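Local atomic coordinates of mRNA export factor (Human herpesvirus 1, PDB entry 4YXP), a protein that regulates viral gene expression, contributes to the shutoff of host protein synthesis and mediates nuclear export of intronless viral mRNAs. Residues L16-I19 and S20-A24; L235-I238 and L239-R243. One frame throughout, in Å; residues are numbered along the deposited sequence.

The chain is the folded C-terminal domain of the protein, which forms an intertwined dimer. Both interactions are local helical contacts, but they lie in different settings. Interaction 1 is a surface contact in the N-terminal arm, where helix 10-17 passes into the short helix 19-22. Interaction 2 is buried in the folded body, near the end of helix 230-241 at the zinc site. Within one chain their centres are about 47 Å apart. Interaction 1 mixes side-chain hydroxyl bonds with weak backbone bonds. Interaction 2 has firmer helical bonding and a metal ligand. Both touch the second subunit: Arg22 of one chain forms a salt bridge with Glu237 of the other.

Interaction 1. Residues L16-I19 and S20-A24; sequences LRSI and SERAA
Arg22 reaches back over one turn to Ser18. Its NH1 gives a fairly straight hydrogen bond to Ser18 OG at 3.1 Å, with an N-H...O angle of 162°. The hydroxyl lies at the guanidinium edge, nearly in plane. The carbonyl oxygen of Ser18 lies over one face of the same group and is not bonded to it. The side chain is bent at chi3 (-54°), and this turns the guanidinium back toward Ser18. Ser18 OG also bonds Val15 O. Arg22 NE makes a salt bridge with Glu237 of the second subunit, so the guanidinium is held from two directions.

Ser20 bonds to the preceding turn. Its OG donates to Arg17 O at 3.0 Å, nearly in line with the carbonyl bond. Ser20 N makes only a weak bond to the same oxygen. Ser20 OG lies between its own backbone N and carbonyl carbon (chi1 65°), which points it back at this acceptor.

The close packing is around Ile19. This residue is buried, and its carbonyl oxygen takes weak bonds from Arg22 N at 3.3 Å and Ala23 N at 3.1 Å. Ala23 CB also packs on Ile19 O, 3.4 Å away. The solvent side is looser. Arg17 is exposed and takes part through its carbonyl oxygen. Glu21 is exposed too, and its extended chain runs alongside Ser18, with OE1 3.9 Å from Ser18 CB. The backbone bond from Glu21 N to Ser18 O is 3.0 Å long.

The residues run from helix 10-17 through the weakly bonded helix 19-22 toward helix 25-38. Leu274 of the same chain, within residues 263-275 that are important for homodimerization, packs on Ile19, Ser20 and Ala23. Across the dimer interface, Ile19 rests on Ile188, in helix 188-204 of the second subunit.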
loop_
_atom_site.group_PDB
_atom_site.type_symbol
_atom_site.label_atom_id
_atom_site.label_comp_id
_atom_site.label_asym_id
_atom_site.label_seq_id
_atom_site.Cartn_x
_atom_site.Cartn_y
_atom_site.Cartn_z
ATOM N N LEU B 16 14.463 -21.448 6.766
ATOM C CA LEU B 16 13.298 -20.861 7.417
ATOM C C LEU B 16 13.279 -21.117 8.926
ATOM O O LEU B 16 12.967 -20.217 9.706
ATOM C CB LEU B 16 12.010 -21.395 6.782
ATOM C CG LEU B 16 11.773 -21.004 5.320
ATOM C CD1 LEU B 16 10.535 -21.699 4.775
ATOM C CD2 LEU B 16 11.643 -19.497 5.158
ATOM N N ARG B 17 13.613 -22.334 9.343
ATOM C CA ARG B 17 13.578 -22.671 10.765
ATOM C C ARG B 17 14.712 -22.007 11.546
ATOM O O ARG B 17 14.577 -21.759 12.744
ATOM C CB ARG B 17 13.636 -24.187 10.963
ATOM C CG ARG B 17 12.303 -24.896 10.750
ATOM C CD ARG B 17 12.302 -26.282 11.383
ATOM N NE ARG B 17 11.231 -27.128 10.859
ATOM C CZ ARG B 17 11.037 -28.398 11.206
ATOM N NH1 ARG B 17 11.841 -28.983 12.086
ATOM N NH2 ARG B 17 10.037 -29.086 10.672
ATOM N N SER B 18 15.820 -21.712 10.873
ATOM C CA SER B 18 16.980 -21.122 11.540
ATOM C C SER B 18 16.752 -19.658 11.931
ATOM O O SER B 18 17.553 -19.079 12.664
ATOM C CB SER B 18 18.218 -21.224 10.646
ATOM O OG SER B 18 18.186 -20.252 9.613
ATOM N N ILE B 19 15.668 -19.063 11.442
ATOM C CA ILE B 19 15.336 -17.680 11.775
ATOM C C ILE B 19 15.247 -17.508 13.288
ATOM O O ILE B 19 15.615 -16.461 13.826
ATOM C CB ILE B 19 14.020 -17.246 11.089
ATOM C CG1 ILE B 19 14.263 -17.015 9.594
ATOM C CG2 ILE B 19 13.440 -15.984 11.750
ATOM C CD1 ILE B 19 13.019 -16.638 8.802
ATOM N N SER B 20 14.757 -18.539 13.966
ATOM C CA SER B 20 14.588 -18.506 15.415
ATOM C C SER B 20 15.928 -18.403 16.138
ATOM O O SER B 20 16.032 -17.763 17.184
ATOM C CB SER B 20 13.845 -19.758 15.885
ATOM O OG SER B 20 14.616 -20.923 15.651
ATOM N N GLU B 21 16.950 -19.036 15.573
ATOM C CA GLU B 21 18.266 -19.092 16.200
ATOM C C GLU B 21 18.900 -17.709 16.342
ATOM O O GLU B 21 19.748 -17.495 17.211
ATOM C CB GLU B 21 19.190 -20.005 15.391
ATOM C CG GLU B 21 18.693 -21.438 15.271
ATOM C CD GLU B 21 19.481 -22.252 14.259
ATOM O OE1 GLU B 21 20.526 -21.762 13.780
ATOM O OE2 GLU B 21 19.049 -23.380 13.939
ATOM N N ARG B 22 18.487 -16.771 15.494
ATOM C CA ARG B 22 19.084 -15.438 15.476
ATOM C C ARG B 22 18.115 -14.352 15.943
ATOM O O ARG B 22 18.515 -13.208 16.153
ATOM C CB ARG B 22 19.580 -15.100 14.068
ATOM C CG ARG B 22 20.628 -16.061 13.524
ATOM C CD ARG B 22 21.049 -15.675 12.112
ATOM N NE ARG B 22 19.900 -15.553 11.217
ATOM C CZ ARG B 22 19.358 -16.564 10.542
ATOM N NH1 ARG B 22 19.855 -17.792 10.647
ATOM N NH2 ARG B 22 18.311 -16.346 9.757
ATOM N N ALA B 23 16.844 -14.708 16.102
ATOM C CA ALA B 23 15.827 -13.729 16.469
ATOM C C ALA B 23 15.848 -13.453 17.970
ATOM O O ALA B 23 15.750 -14.369 18.786
ATOM C CB ALA B 23 14.453 -14.207 16.036
ATOM N N ALA B 24 15.977 -12.179 18.324
ATOM C CA ALA B 24 15.989 -11.765 19.721
ATOM C C ALA B 24 15.708 -10.270 19.826
ATOM O O ALA B 24 16.034 -9.502 18.919
ATOM C CB ALA B 24 17.323 -12.102 20.367
#

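Interaction 2. Residues L235-I238 and L239-R243; sequences LIEI and LDTHR. With ZN (zinc ion), chain D.
Thr241 sits one turn beyond Glu237 and shares its carbonyl oxygen with Asp240. Glu237 O accepts from Thr241 N and Asp240 N, each at 2.9 Å. The Thr241 donor lies in the carbonyl plane, whereas Asp240 N stands well above it. Asp240 N also makes a weak bond to Ile236 O at 3.3 Å. A weak third bond to Glu237 O comes from Thr241 OG1 at 3.3 Å. With chi1 at 62°, OG1 is turned back along the helix to this oxygen, while Thr241 CG2 meets Glu237 CG at 4.1 Å.

Leu239 N bonds Leu235 O, and His242 N bonds Ile238 O at 3.1 Å. Arg243 NH2 folds back to Leu239 O, 2.9 Å away and in the guanidinium plane. It also bonds Ser35 of the second subunit. The Asp240 carboxylate forms a salt bridge with Arg34 of that subunit, and Glu237 has its partner in Arg22 there.

His242 NE2 binds the zinc ion at 2.1 Å. Cys163, Cys246 and Cys251 complete this CHC2-type site. His242 ND1 bonds Glu245, which should help fix the ring's rotation.

The contact links the C-terminal part of helix 230-241 to the metal site. Leu239 packs on helices 112-132, 146-167 and 249-259, while Ile238 meets helices 146-167 and 188-204. Ile236 touches helix 112-132 and Ile28 in helix 25-38 of the second subunit.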
loop_
_atom_site.group_PDB
_atom_site.type_symbol
_atom_site.label_atom_id
_atom_site.label_comp_id
_atom_site.label_asym_id
_atom_site.label_seq_id
_atom_site.Cartn_x
_atom_site.Cartn_y
_atom_site.Cartn_z
ATOM N N LEU B 235 -11.956 11.778 -6.168
ATOM C CA LEU B 235 -12.004 10.439 -5.598
ATOM C C LEU B 235 -12.742 10.438 -4.266
ATOM O O LEU B 235 -13.437 9.478 -3.944
ATOM C CB LEU B 235 -10.591 9.878 -5.439
ATOM C CG LEU B 235 -9.904 9.509 -6.757
ATOM C CD1 LEU B 235 -8.481 9.047 -6.509
ATOM C CD2 LEU B 235 -10.678 8.431 -7.520
ATOM N N ILE B 236 -12.617 11.514 -3.500
ATOM C CA ILE B 236 -13.429 11.661 -2.297
ATOM C C ILE B 236 -14.909 11.682 -2.683
ATOM O O ILE B 236 -15.749 11.149 -1.961
ATOM C CB ILE B 236 -13.046 12.924 -1.504
ATOM C CG1 ILE B 236 -11.663 12.746 -0.876
ATOM C CG2 ILE B 236 -14.087 13.222 -0.416
ATOM C CD1 ILE B 236 -11.113 14.001 -0.228
ATOM N N GLU B 237 -15.227 12.303 -3.817
ATOM C CA GLU B 237 -16.620 12.437 -4.229
ATOM C C GLU B 237 -17.249 11.085 -4.564
ATOM O O GLU B 237 -18.362 10.800 -4.126
ATOM C CB GLU B 237 -16.752 13.374 -5.437
ATOM C CG GLU B 237 -18.200 13.541 -5.901
ATOM C CD GLU B 237 -18.381 14.654 -6.916
ATOM O OE1 GLU B 237 -17.468 14.878 -7.736
ATOM O OE2 GLU B 237 -19.447 15.308 -6.890
ATOM N N ILE B 238 -16.553 10.253 -5.335
ATOM C CA ILE B 238 -17.155 9.002 -5.786
ATOM C C ILE B 238 -17.266 8.022 -4.620
ATOM O O ILE B 238 -18.156 7.174 -4.605
ATOM C CB ILE B 238 -16.380 8.382 -6.973
ATOM C CG1 ILE B 238 -14.958 7.979 -6.576
ATOM C CG2 ILE B 238 -16.358 9.349 -8.145
ATOM C CD1 ILE B 238 -14.251 7.150 -7.637
ATOM N N LEU B 239 -16.373 8.142 -3.640
ATOM C CA LEU B 239 -16.476 7.340 -2.426
ATOM C C LEU B 239 -17.759 7.700 -1.680
ATOM O O LEU B 239 -18.330 6.875 -0.964
ATOM C CB LEU B 239 -15.248 7.544 -1.532
ATOM C CG LEU B 239 -13.988 6.781 -1.960
ATOM C CD1 LEU B 239 -12.743 7.309 -1.263
ATOM C CD2 LEU B 239 -14.149 5.291 -1.679
ATOM N N ASP B 240 -18.224 8.932 -1.869
ATOM C CA ASP B 240 -19.463 9.387 -1.246
ATOM C C ASP B 240 -20.701 8.972 -2.040
ATOM O O ASP B 240 -21.671 8.466 -1.469
ATOM C CB ASP B 240 -19.449 10.911 -1.087
ATOM C CG ASP B 240 -20.693 11.438 -0.382
ATOM O OD1 ASP B 240 -21.081 10.861 0.655
ATOM O OD2 ASP B 240 -21.283 12.427 -0.870
ATOM N N THR B 241 -20.660 9.177 -3.355
ATOM C CA THR B 241 -21.862 9.099 -4.188
ATOM C C THR B 241 -22.189 7.707 -4.742
ATOM O O THR B 241 -23.327 7.451 -5.138
ATOM C CB THR B 241 -21.751 10.052 -5.390
ATOM O OG1 THR B 241 -20.636 9.666 -6.202
ATOM C CG2 THR B 241 -21.568 11.491 -4.921
ATOM N N HIS B 242 -21.200 6.819 -4.790
ATOM C CA HIS B 242 -21.401 5.494 -5.372
ATOM C C HIS B 242 -22.501 4.719 -4.640
ATOM O O HIS B 242 -23.250 3.957 -5.256
ATOM C CB HIS B 242 -20.090 4.701 -5.352
ATOM C CG HIS B 242 -20.254 3.246 -5.672
ATOM N ND1 HIS B 242 -20.682 2.797 -6.906
ATOM C CD2 HIS B 242 -20.044 2.138 -4.924
ATOM C CE1 HIS B 242 -20.733 1.479 -6.898
ATOM N NE2 HIS B 242 -20.352 1.051 -5.706
ATOM N N ARG B 243 -22.607 4.930 -3.332
ATOM C CA ARG B 243 -23.587 4.211 -2.517
ATOM C C ARG B 243 -25.028 4.505 -2.947
ATOM O O ARG B 243 -25.949 3.758 -2.596
ATOM C CB ARG B 243 -23.400 4.559 -1.036
ATOM C CG ARG B 243 -23.674 6.018 -0.685
ATOM C CD ARG B 243 -23.092 6.381 0.676
ATOM N NE ARG B 243 -21.629 6.370 0.675
ATOM C CZ ARG B 243 -20.871 6.378 1.770
ATOM N NH1 ARG B 243 -21.425 6.392 2.975
ATOM N NH2 ARG B 243 -19.550 6.373 1.660
HETATM ZN ZN ZN D . -20.697 -0.780 -4.840
#